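Local coordinates for A-adding tRNA nucleotidyltransferase (Aquifex aeolicus, PDB 4WBY), which adds the terminal adenosine to tRNAs ending in CC, using ATP and magnesium, to complete their 3' CCA end, at residues Arg118-Asn123 against Val158-Asp163; Leu168-Phe173 against Lys187-Ala192; Tyr28-Val33 against Ala109-Asp114; Glu113-Arg118 against Ile138-Gly143. All blocks are in the same frame, centred on the assembly; numbering follows the deposited sequence.

Contact 1: residues Arg118-Asn123 against Val158-Asp163; sequences RDFTIN and VSFIED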
# COMPACT_ATOMS: atom_id res chain seq x y z
N ARG A 118 9.93 -17.02 -6.29
CA ARG A 118 9.04 -15.94 -5.83
C ARG A 118 8.68 -16.10 -4.35
O ARG A 118 9.21 -16.99 -3.68
CB ARG A 118 7.80 -15.90 -6.72
CG ARG A 118 8.16 -15.34 -8.10
CD ARG A 118 7.17 -15.67 -9.19
NE ARG A 118 7.74 -15.30 -10.48
CZ ARG A 118 7.50 -14.14 -11.10
NH1 ARG A 118 6.68 -13.26 -10.54
NH2 ARG A 118 8.06 -13.89 -12.28
N ASP A 119 7.83 -15.24 -3.79
CA ASP A 119 7.71 -15.26 -2.33
C ASP A 119 6.75 -16.32 -1.77
O ASP A 119 7.16 -17.13 -0.93
CB ASP A 119 7.36 -13.87 -1.76
CG ASP A 119 6.19 -13.17 -2.46
OD1 ASP A 119 5.43 -13.77 -3.25
OD2 ASP A 119 6.02 -11.97 -2.16
N PHE A 120 5.50 -16.34 -2.21
CA PHE A 120 4.48 -17.21 -1.61
C PHE A 120 3.74 -17.98 -2.68
O PHE A 120 3.69 -17.54 -3.84
CB PHE A 120 3.52 -16.37 -0.76
CG PHE A 120 4.24 -15.47 0.19
CD1 PHE A 120 5.00 -16.00 1.21
CD2 PHE A 120 4.21 -14.09 0.02
CE1 PHE A 120 5.72 -15.19 2.07
CE2 PHE A 120 4.92 -13.26 0.87
CZ PHE A 120 5.69 -13.81 1.90
N THR A 121 3.19 -19.14 -2.31
CA THR A 121 2.63 -20.02 -3.32
C THR A 121 1.51 -19.35 -4.12
O THR A 121 1.38 -19.60 -5.32
CB THR A 121 2.09 -21.33 -2.72
OG1 THR A 121 1.07 -21.03 -1.76
CG2 THR A 121 3.22 -22.12 -2.04
N ILE A 122 0.73 -18.49 -3.48
CA ILE A 122 -0.38 -17.88 -4.19
C ILE A 122 0.10 -16.84 -5.20
O ILE A 122 -0.66 -16.42 -6.07
CB ILE A 122 -1.41 -17.23 -3.23
CG1 ILE A 122 -0.78 -16.09 -2.42
CG2 ILE A 122 -2.08 -18.30 -2.35
CD1 ILE A 122 -1.80 -15.27 -1.63
N ASN A 123 1.38 -16.46 -5.10
CA ASN A 123 2.00 -15.51 -6.03
C ASN A 123 2.92 -16.17 -7.05
O ASN A 123 3.62 -15.49 -7.81
CB ASN A 123 2.81 -14.46 -5.26
CG ASN A 123 1.95 -13.61 -4.36
OD1 ASN A 123 0.74 -13.47 -4.59
ND2 ASN A 123 2.56 -13.02 -3.34
N VAL A 158 13.96 -21.95 3.35
CA VAL A 158 14.93 -20.91 3.72
C VAL A 158 14.51 -19.52 3.22
O VAL A 158 15.28 -18.57 3.29
CB VAL A 158 16.36 -21.24 3.24
CG1 VAL A 158 16.82 -22.60 3.77
CG2 VAL A 158 16.49 -21.13 1.73
N SER A 159 13.26 -19.40 2.77
CA SER A 159 12.78 -18.16 2.15
C SER A 159 13.01 -16.88 2.96
O SER A 159 13.41 -15.85 2.41
CB SER A 159 11.29 -18.31 1.84
OG SER A 159 10.80 -17.17 1.15
N PHE A 160 12.75 -16.92 4.27
CA PHE A 160 12.91 -15.71 5.08
C PHE A 160 14.38 -15.43 5.41
O PHE A 160 14.73 -14.29 5.70
CB PHE A 160 12.10 -15.80 6.38
CG PHE A 160 10.61 -15.89 6.17
CD1 PHE A 160 9.93 -14.91 5.47
CD2 PHE A 160 9.89 -16.95 6.71
CE1 PHE A 160 8.54 -14.99 5.28
CE2 PHE A 160 8.52 -17.04 6.53
CZ PHE A 160 7.84 -16.05 5.82
N ILE A 161 15.23 -16.45 5.42
CA ILE A 161 16.66 -16.24 5.61
C ILE A 161 17.24 -15.58 4.36
O ILE A 161 18.03 -14.64 4.42
CB ILE A 161 17.43 -17.56 5.86
CG1 ILE A 161 16.78 -18.40 6.96
CG2 ILE A 161 18.88 -17.27 6.23
CD1 ILE A 161 17.42 -19.78 7.11
N GLU A 162 16.80 -16.09 3.21
CA GLU A 162 17.26 -15.64 1.90
C GLU A 162 16.87 -14.18 1.65
O GLU A 162 17.66 -13.40 1.12
CB GLU A 162 16.66 -16.57 0.85
CG GLU A 162 16.90 -16.24 -0.59
CD GLU A 162 16.25 -17.27 -1.50
OE1 GLU A 162 15.00 -17.36 -1.54
OE2 GLU A 162 16.99 -18.01 -2.15
N ASP A 163 15.66 -13.82 2.06
CA ASP A 163 15.16 -12.46 1.89
C ASP A 163 14.22 -12.08 3.02
O ASP A 163 13.00 -12.29 2.93
CB ASP A 163 14.44 -12.30 0.54
CG ASP A 163 14.08 -10.85 0.26
OD1 ASP A 163 14.42 -9.97 1.09
OD2 ASP A 163 13.47 -10.58 -0.80
O HOH W 1 9.53 -18.35 -0.92

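Contact 2: residues Leu168-Phe173 against Lys187-Ala192; sequences LRALRF and KLLKQA. With SO4 (sulfate ion), chain D.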
# COMPACT_ATOMS: atom_id res chain seq x y z
N LEU A 168 7.90 -9.17 6.25
CA LEU A 168 6.89 -8.11 6.20
C LEU A 168 5.87 -8.37 5.09
O LEU A 168 4.67 -8.15 5.28
CB LEU A 168 7.55 -6.74 6.01
CG LEU A 168 8.47 -6.23 7.12
CD1 LEU A 168 8.93 -4.82 6.80
CD2 LEU A 168 7.80 -6.28 8.49
N ARG A 169 6.34 -8.84 3.93
CA ARG A 169 5.44 -9.09 2.80
C ARG A 169 4.40 -10.14 3.16
O ARG A 169 3.23 -10.02 2.79
CB ARG A 169 6.21 -9.54 1.56
CG ARG A 169 7.13 -8.48 0.98
CD ARG A 169 7.84 -8.99 -0.27
NE ARG A 169 6.93 -9.48 -1.30
CZ ARG A 169 6.45 -8.74 -2.29
NH1 ARG A 169 6.77 -7.46 -2.39
NH2 ARG A 169 5.62 -9.29 -3.18
N ALA A 170 4.82 -11.18 3.89
CA ALA A 170 3.89 -12.23 4.30
C ALA A 170 2.72 -11.65 5.08
O ALA A 170 1.56 -12.05 4.89
CB ALA A 170 4.59 -13.29 5.14
N LEU A 171 3.03 -10.70 5.95
CA LEU A 171 2.02 -10.11 6.81
C LEU A 171 1.14 -9.15 6.02
O LEU A 171 -0.06 -9.03 6.30
CB LEU A 171 2.69 -9.42 8.00
CG LEU A 171 3.62 -10.35 8.81
CD1 LEU A 171 4.17 -9.64 10.05
CD2 LEU A 171 2.90 -11.65 9.18
N ARG A 172 1.71 -8.48 5.02
CA ARG A 172 0.89 -7.63 4.15
C ARG A 172 -0.15 -8.47 3.40
O ARG A 172 -1.34 -8.12 3.37
CB ARG A 172 1.74 -6.85 3.15
CG ARG A 172 0.90 -6.12 2.10
CD ARG A 172 1.66 -4.96 1.44
NE ARG A 172 2.88 -5.37 0.76
CZ ARG A 172 2.96 -5.75 -0.51
NH1 ARG A 172 1.87 -5.79 -1.27
NH2 ARG A 172 4.13 -6.07 -1.03
N PHE A 173 0.27 -9.59 2.81
CA PHE A 173 -0.70 -10.42 2.08
C PHE A 173 -1.68 -11.10 3.04
O PHE A 173 -2.87 -11.19 2.72
CB PHE A 173 0.01 -11.45 1.20
CG PHE A 173 0.76 -10.83 0.05
CD1 PHE A 173 0.09 -10.04 -0.88
CD2 PHE A 173 2.12 -11.00 -0.09
CE1 PHE A 173 0.77 -9.45 -1.94
CE2 PHE A 173 2.81 -10.42 -1.14
CZ PHE A 173 2.13 -9.64 -2.07
N LYS A 187 6.37 -20.74 11.78
CA LYS A 187 7.57 -21.10 12.54
C LYS A 187 8.79 -20.43 11.94
O LYS A 187 9.65 -19.90 12.65
CB LYS A 187 7.78 -22.61 12.58
CG LYS A 187 6.77 -23.37 13.39
CD LYS A 187 7.07 -24.85 13.34
CE LYS A 187 5.93 -25.63 13.98
NZ LYS A 187 6.12 -27.10 13.85
N LEU A 188 8.88 -20.49 10.62
CA LEU A 188 10.04 -19.92 9.93
C LEU A 188 10.10 -18.41 10.12
O LEU A 188 11.17 -17.84 10.29
CB LEU A 188 9.99 -20.26 8.44
CG LEU A 188 10.19 -21.74 8.13
CD1 LEU A 188 9.79 -22.04 6.69
CD2 LEU A 188 11.64 -22.15 8.38
N LEU A 189 8.94 -17.76 10.07
CA LEU A 189 8.89 -16.31 10.21
C LEU A 189 9.31 -15.91 11.62
O LEU A 189 10.14 -15.01 11.80
CB LEU A 189 7.49 -15.78 9.88
CG LEU A 189 7.30 -14.26 9.83
CD1 LEU A 189 6.22 -13.88 8.80
CD2 LEU A 189 6.96 -13.69 11.20
N LYS A 190 8.77 -16.59 12.63
CA LYS A 190 9.11 -16.28 14.01
C LYS A 190 10.60 -16.53 14.27
O LYS A 190 11.26 -15.76 14.96
CB LYS A 190 8.26 -17.10 14.98
CG LYS A 190 6.78 -16.71 14.97
CD LYS A 190 5.94 -17.66 15.81
CE LYS A 190 6.24 -17.53 17.28
NZ LYS A 190 5.22 -18.30 18.06
N GLN A 191 11.13 -17.61 13.70
CA GLN A 191 12.53 -17.94 13.88
C GLN A 191 13.43 -16.91 13.22
O GLN A 191 14.46 -16.52 13.79
CB GLN A 191 12.83 -19.35 13.35
CG GLN A 191 12.28 -20.42 14.29
CD GLN A 191 12.52 -21.84 13.82
OE1 GLN A 191 13.07 -22.07 12.74
NE2 GLN A 191 12.11 -22.80 14.64
N ALA A 192 13.05 -16.43 12.04
CA ALA A 192 13.86 -15.42 11.36
C ALA A 192 13.89 -14.13 12.17
O ALA A 192 14.93 -13.50 12.29
CB ALA A 192 13.35 -15.15 9.95
S SO4 D . 1.31 -7.00 -5.26
O1 SO4 D . 1.40 -8.37 -5.82
O2 SO4 D . -0.06 -6.79 -4.82
O3 SO4 D . 2.25 -6.82 -4.15
O4 SO4 D . 1.62 -6.06 -6.33

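Contact 3: residues Tyr28-Val33 against Ala109-Asp114; sequences YIVGGV and ASLKED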
# COMPACT_ATOMS: atom_id res chain seq x y z
N TYR A 28 3.96 -16.44 -20.75
CA TYR A 28 3.03 -16.73 -19.66
C TYR A 28 2.67 -15.46 -18.91
O TYR A 28 3.52 -14.61 -18.69
CB TYR A 28 3.64 -17.73 -18.67
CG TYR A 28 4.29 -18.93 -19.31
CD1 TYR A 28 3.59 -20.13 -19.46
CD2 TYR A 28 5.60 -18.86 -19.77
CE1 TYR A 28 4.19 -21.22 -20.06
CE2 TYR A 28 6.20 -19.94 -20.36
CZ TYR A 28 5.51 -21.12 -20.49
OH TYR A 28 6.14 -22.19 -21.08
N ILE A 29 1.41 -15.34 -18.51
CA ILE A 29 1.04 -14.32 -17.52
C ILE A 29 1.45 -14.88 -16.17
O ILE A 29 1.25 -16.06 -15.91
CB ILE A 29 -0.46 -14.02 -17.56
CG1 ILE A 29 -0.86 -13.48 -18.92
CG2 ILE A 29 -0.84 -13.02 -16.46
CD1 ILE A 29 -2.35 -13.47 -19.16
N VAL A 30 2.07 -14.06 -15.31
CA VAL A 30 2.64 -14.60 -14.06
C VAL A 30 2.37 -13.76 -12.81
O VAL A 30 2.19 -12.55 -12.89
CB VAL A 30 4.18 -14.74 -14.14
CG1 VAL A 30 4.59 -15.65 -15.29
CG2 VAL A 30 4.82 -13.36 -14.27
N GLY A 31 2.32 -14.45 -11.67
CA GLY A 31 2.52 -13.82 -10.38
C GLY A 31 1.30 -13.23 -9.73
O GLY A 31 0.22 -13.82 -9.76
N GLY A 32 1.47 -12.04 -9.16
CA GLY A 32 0.38 -11.35 -8.48
C GLY A 32 -0.81 -11.12 -9.39
O GLY A 32 -1.95 -11.13 -8.95
N VAL A 33 -0.55 -10.91 -10.68
CA VAL A 33 -1.64 -10.69 -11.63
C VAL A 33 -2.52 -11.95 -11.75
O VAL A 33 -3.74 -11.87 -11.84
CB VAL A 33 -1.11 -10.28 -13.00
CG1 VAL A 33 -2.26 -10.08 -13.97
CG2 VAL A 33 -0.29 -9.00 -12.85
N ALA A 109 16.82 -20.34 -18.06
CA ALA A 109 15.89 -20.67 -17.00
C ALA A 109 14.53 -21.08 -17.54
O ALA A 109 14.02 -20.51 -18.51
CB ALA A 109 15.73 -19.49 -16.04
N SER A 110 13.94 -22.09 -16.90
CA SER A 110 12.58 -22.50 -17.20
C SER A 110 11.60 -21.61 -16.45
O SER A 110 11.97 -20.94 -15.48
CB SER A 110 12.36 -23.95 -16.81
OG SER A 110 12.39 -24.08 -15.39
N LEU A 111 10.34 -21.61 -16.89
CA LEU A 111 9.28 -20.97 -16.13
C LEU A 111 9.26 -21.45 -14.68
O LEU A 111 9.14 -20.64 -13.75
CB LEU A 111 7.93 -21.23 -16.78
CG LEU A 111 6.71 -20.70 -16.02
CD1 LEU A 111 6.70 -19.17 -16.00
CD2 LEU A 111 5.45 -21.24 -16.64
N LYS A 112 9.40 -22.76 -14.47
CA LYS A 112 9.32 -23.31 -13.11
C LYS A 112 10.42 -22.72 -12.22
O LYS A 112 10.18 -22.41 -11.05
CB LYS A 112 9.41 -24.84 -13.14
CG LYS A 112 9.25 -25.50 -11.77
CD LYS A 112 9.11 -27.02 -11.91
CE LYS A 112 8.93 -27.71 -10.56
NZ LYS A 112 8.95 -29.20 -10.70
N GLU A 113 11.61 -22.55 -12.78
CA GLU A 113 12.71 -21.95 -12.05
C GLU A 113 12.45 -20.48 -11.75
O GLU A 113 12.83 -19.98 -10.69
CB GLU A 113 14.01 -22.11 -12.83
CG GLU A 113 14.51 -23.54 -12.84
CD GLU A 113 15.75 -23.73 -13.68
OE1 GLU A 113 15.75 -23.31 -14.86
OE2 GLU A 113 16.73 -24.30 -13.17
N ASP A 114 11.78 -19.80 -12.67
CA ASP A 114 11.40 -18.41 -12.45
C ASP A 114 10.31 -18.26 -11.38
O ASP A 114 10.25 -17.27 -10.65
CB ASP A 114 10.93 -17.78 -13.76
CG ASP A 114 10.60 -16.32 -13.61
OD1 ASP A 114 9.41 -16.02 -13.36
OD2 ASP A 114 11.51 -15.48 -13.74

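Contact 4: residues Glu113-Arg118 against Ile138-Gly143; sequences EDLIRR and IDYFGG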
# COMPACT_ATOMS: atom_id res chain seq x y z
N GLU A 113 11.61 -22.55 -12.78
CA GLU A 113 12.71 -21.95 -12.05
C GLU A 113 12.45 -20.48 -11.75
O GLU A 113 12.83 -19.98 -10.69
CB GLU A 113 14.01 -22.11 -12.83
CG GLU A 113 14.51 -23.54 -12.84
CD GLU A 113 15.75 -23.73 -13.68
OE1 GLU A 113 15.75 -23.31 -14.86
OE2 GLU A 113 16.73 -24.30 -13.17
N ASP A 114 11.78 -19.80 -12.67
CA ASP A 114 11.40 -18.41 -12.45
C ASP A 114 10.31 -18.26 -11.38
O ASP A 114 10.25 -17.27 -10.65
CB ASP A 114 10.93 -17.78 -13.76
CG ASP A 114 10.60 -16.32 -13.61
OD1 ASP A 114 9.41 -16.02 -13.36
OD2 ASP A 114 11.51 -15.48 -13.74
N LEU A 115 9.42 -19.24 -11.31
CA LEU A 115 8.33 -19.17 -10.35
C LEU A 115 8.76 -19.56 -8.94
O LEU A 115 8.31 -18.98 -7.96
CB LEU A 115 7.17 -20.07 -10.80
CG LEU A 115 6.50 -19.65 -12.10
CD1 LEU A 115 5.43 -20.66 -12.48
CD2 LEU A 115 5.88 -18.28 -11.93
N ILE A 116 9.65 -20.55 -8.83
CA ILE A 116 9.99 -21.12 -7.53
C ILE A 116 10.81 -20.13 -6.70
O ILE A 116 10.95 -20.29 -5.49
CB ILE A 116 10.76 -22.45 -7.69
CG1 ILE A 116 10.65 -23.31 -6.43
CG2 ILE A 116 12.21 -22.21 -8.08
CD1 ILE A 116 11.27 -24.69 -6.59
N ARG A 117 11.33 -19.09 -7.35
CA ARG A 117 12.11 -18.08 -6.65
C ARG A 117 11.24 -16.93 -6.11
O ARG A 117 11.76 -15.99 -5.52
CB ARG A 117 13.18 -17.51 -7.58
CG ARG A 117 12.59 -16.77 -8.74
CD ARG A 117 13.58 -15.91 -9.47
NE ARG A 117 12.94 -15.24 -10.59
CZ ARG A 117 12.17 -14.16 -10.48
NH1 ARG A 117 11.97 -13.61 -9.30
NH2 ARG A 117 11.62 -13.63 -11.57
N ARG A 118 9.93 -17.02 -6.29
CA ARG A 118 9.04 -15.94 -5.83
C ARG A 118 8.68 -16.10 -4.35
O ARG A 118 9.21 -16.99 -3.68
CB ARG A 118 7.80 -15.90 -6.72
CG ARG A 118 8.16 -15.34 -8.10
CD ARG A 118 7.17 -15.67 -9.19
NE ARG A 118 7.74 -15.30 -10.48
CZ ARG A 118 7.50 -14.14 -11.10
NH1 ARG A 118 6.68 -13.26 -10.54
NH2 ARG A 118 8.06 -13.89 -12.28
N ILE A 138 -0.87 -22.85 -14.62
CA ILE A 138 0.35 -23.56 -14.26
C ILE A 138 0.60 -23.32 -12.79
O ILE A 138 0.88 -22.20 -12.36
CB ILE A 138 1.53 -23.09 -15.12
CG1 ILE A 138 1.23 -23.36 -16.60
CG2 ILE A 138 2.82 -23.78 -14.69
CD1 ILE A 138 2.14 -22.63 -17.54
N ASP A 139 0.47 -24.38 -12.01
CA ASP A 139 0.51 -24.29 -10.56
C ASP A 139 1.36 -25.44 -10.03
O ASP A 139 0.85 -26.54 -9.80
CB ASP A 139 -0.91 -24.32 -10.00
CG ASP A 139 -0.95 -24.25 -8.50
OD1 ASP A 139 0.07 -23.91 -7.86
OD2 ASP A 139 -2.03 -24.55 -7.96
N TYR A 140 2.66 -25.18 -9.90
CA TYR A 140 3.61 -26.19 -9.46
C TYR A 140 3.65 -26.40 -7.96
O TYR A 140 4.12 -27.44 -7.50
CB TYR A 140 5.03 -25.84 -9.92
CG TYR A 140 5.25 -25.81 -11.41
CD1 TYR A 140 5.13 -26.97 -12.17
CD2 TYR A 140 5.62 -24.64 -12.05
CE1 TYR A 140 5.35 -26.95 -13.54
CE2 TYR A 140 5.84 -24.61 -13.42
CZ TYR A 140 5.70 -25.76 -14.15
OH TYR A 140 5.92 -25.74 -15.51
N PHE A 141 3.20 -25.41 -7.20
CA PHE A 141 3.54 -25.34 -5.78
C PHE A 141 2.35 -25.27 -4.84
O PHE A 141 2.50 -24.95 -3.67
CB PHE A 141 4.46 -24.15 -5.54
CG PHE A 141 5.57 -24.06 -6.54
CD1 PHE A 141 6.55 -25.04 -6.59
CD2 PHE A 141 5.64 -23.01 -7.44
CE1 PHE A 141 7.58 -24.97 -7.52
CE2 PHE A 141 6.66 -22.93 -8.37
CZ PHE A 141 7.63 -23.91 -8.41
N GLY A 142 1.17 -25.61 -5.35
CA GLY A 142 -0.02 -25.67 -4.52
C GLY A 142 -0.67 -24.32 -4.26
O GLY A 142 -1.30 -24.12 -3.22
N GLY A 143 -0.53 -23.40 -5.21
CA GLY A 143 -1.09 -22.07 -5.05
C GLY A 143 -2.61 -22.06 -5.01
O GLY A 143 -3.20 -21.35 -4.20

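Contact 1: residues Arg118-Asn123 against Val158-Asp163
F160 CE1 comes to the edge of the F120 ring, near its plane, 4.3 Å from F120 CE1, so the two aromatics abut without stacking in this buried contact. Beside them the link is polar and runs through water: one ordered water donates a proton to D119 O at 2.7 Å and lies 2.7 Å from S159 OG. That hydroxyl stands anti to its own backbone N (chi1 -176°), which turns it to the water, whereas S159 OG and D119 O are themselves 4.2 Å apart. The D119 carboxylate is held within its own loop. Its OD1 accepts from N123 ND2 at 3.0 Å, nearly straight (166°) and in the amide plane of N123, and from F120 N at 2.8 Å; both donors reach OD1 from one face of the carboxylate. OD2 of D119 is salt-bridged to R169. R118, D119, N123 and D163 all belong to the ATP site. The loop between helix 111-116 and strand 126-128 here meets helix 159-162, with F120 against A170 of helix 165-177 and I152 of strand 151-152, and F160 against helix 183-194.

Contact 2: residues Leu168-Phe173 against Lys187-Ala192
Helix-helix packing behind the ATP site joins helix 165-177, whose residues L168 to R172 bind ATP, to helix 183-194. L189 carries the contact: its CD1 methyl lies 4.0 Å from A170 CB and 4.0 Å from L171 CD2, straddling two successive residues of the other helix. Chi1 of L189 (-173°) sets CG opposite the backbone N and carries the isobutyl group across the gap. A170 offers only its methyl, pointing at the partner helix, while L171 sends CD2 in from beside it and its side chain crosses that of L189 at a slant. The nearest CA atoms, those of A170 and L189, are 8.8 Å apart. F160 also packs on L189, and L171 reaches Y226 of helix 219-228, so this apolar layer extends beyond the pair.

Another side of helix 165-177 carries basic groups of the site. A sulfate, probably from the crystallisation liquor, takes hydrogen bonds from R176 and R35 besides R172, and E209 is a second partner of R172, through NE. F173 CZ approaches the sulfate O3 to 3.5 Å, and R172 NH1 donates to the same O3 at 3.1 Å, almost straight at 173°, with O3 at the edge of the guanidinium, near its plane.

Contact 3: residues Tyr28-Val33 against Ala109-Asp114
In the head domain, of the nucleotidyltransferase fold, helix 111-116 lies against strand 26-30 of the mixed sheet, just ahead of the turn into helix 32-38 that holds G32 and V33 of the ATP site. The central interaction is CH-pi: L111 CD2 sits over the centre of one face of the Y28 ring, 3.5 Å from its centroid and 10° off the ring normal. L111 gets there because its CG is anti to the backbone N (chi1 175°), which sends the branch toward the sheet. The other methyl of L111, CD1, stays near the rim, 3.9 Å from Y28 CD2. Purely aliphatic packing along the strand is less certain: in one of two V30 conformers, CG1 comes within 4.2 Å of L111 CD1, the two side chains passing alongside and pointing opposite ways.

Hydrogen bonds fix both partners from outside this apolar patch. Y28 OH is bonded to E51, whose other carboxylate oxygen takes L111 N, so one acid ties strand and helix together. With an alanine at Y28, L111 CD2 would probably lose the ring face it rests on, and E51 the hydroxyl it bonds. The helix start is a capping box: E113 N donates to S110 OG at 3.1 Å, and S110 N returns a bond to the anti lone pair of E113 OE1 at 3.0 Å and 169°.

Contact 4: residues Glu113-Arg118 against Ile138-Gly143
I116 meets F141 at one corner of the ring: I116 CB is 3.5 Å from F141 CZ, and I116 CD1 lies 3.8 Å from F141 CE1, the two side chains crossing at about a right angle. L115 takes the neighbouring edge, its CB in the ring plane and 3.8 Å from F141 CE2. Farther out, L115 CD1 comes to the edge of the Y140 ring, 4.0 Å from Y140 CD2. A serine at F141 would probably open a gap beside L115 and I116 and strip Y140 CB of the ring it packs against. That CB lies over the centre of one F141 face, so the preceding residue of the same loop packs on the ring.

In the next shell, G143 N donates to the syn lone pair of D139 OD1 at 2.8 Å, pinning the turn after F141. On the helix side, D114 anchors two arginines by salt bridges, of which R118 is an ATP-binding residue: R118 NH2 to D114 OD1 at 2.7 Å, in the guanidinium plane, and R117 NH2 to D114 OD2 at 2.9 Å, from above the carboxylate plane. The contact thus joins helix 111-116 to the loop leading from strand 137-138, at the sheet's edge, into helix 143-149, while R118 also packs on V30 of strand 26-30.

In the fold
Contacts 3 and 4 lie in the head domain, their centres about 7 Å apart, and both use helix 111-116, which meets strand 26-30 in one and the loop 138-143 in the other. Contact 4 shares R118 with contact 1, centres about 11 Å apart, where the chain has left that helix. Contacts 1 and 2, centres about 9 Å apart, touch through the loop 118-123 and helix 165-177. Along the chain contact 3 opens first, contacts 1 and 4 interleave, and contact 2 follows last. Contacts 2 and 3, centres about 23 Å apart, do not touch. Each contact contains residues of the ATP site, and together they join the head-domain sheet to helices 159-162, 165-177 and 183-194.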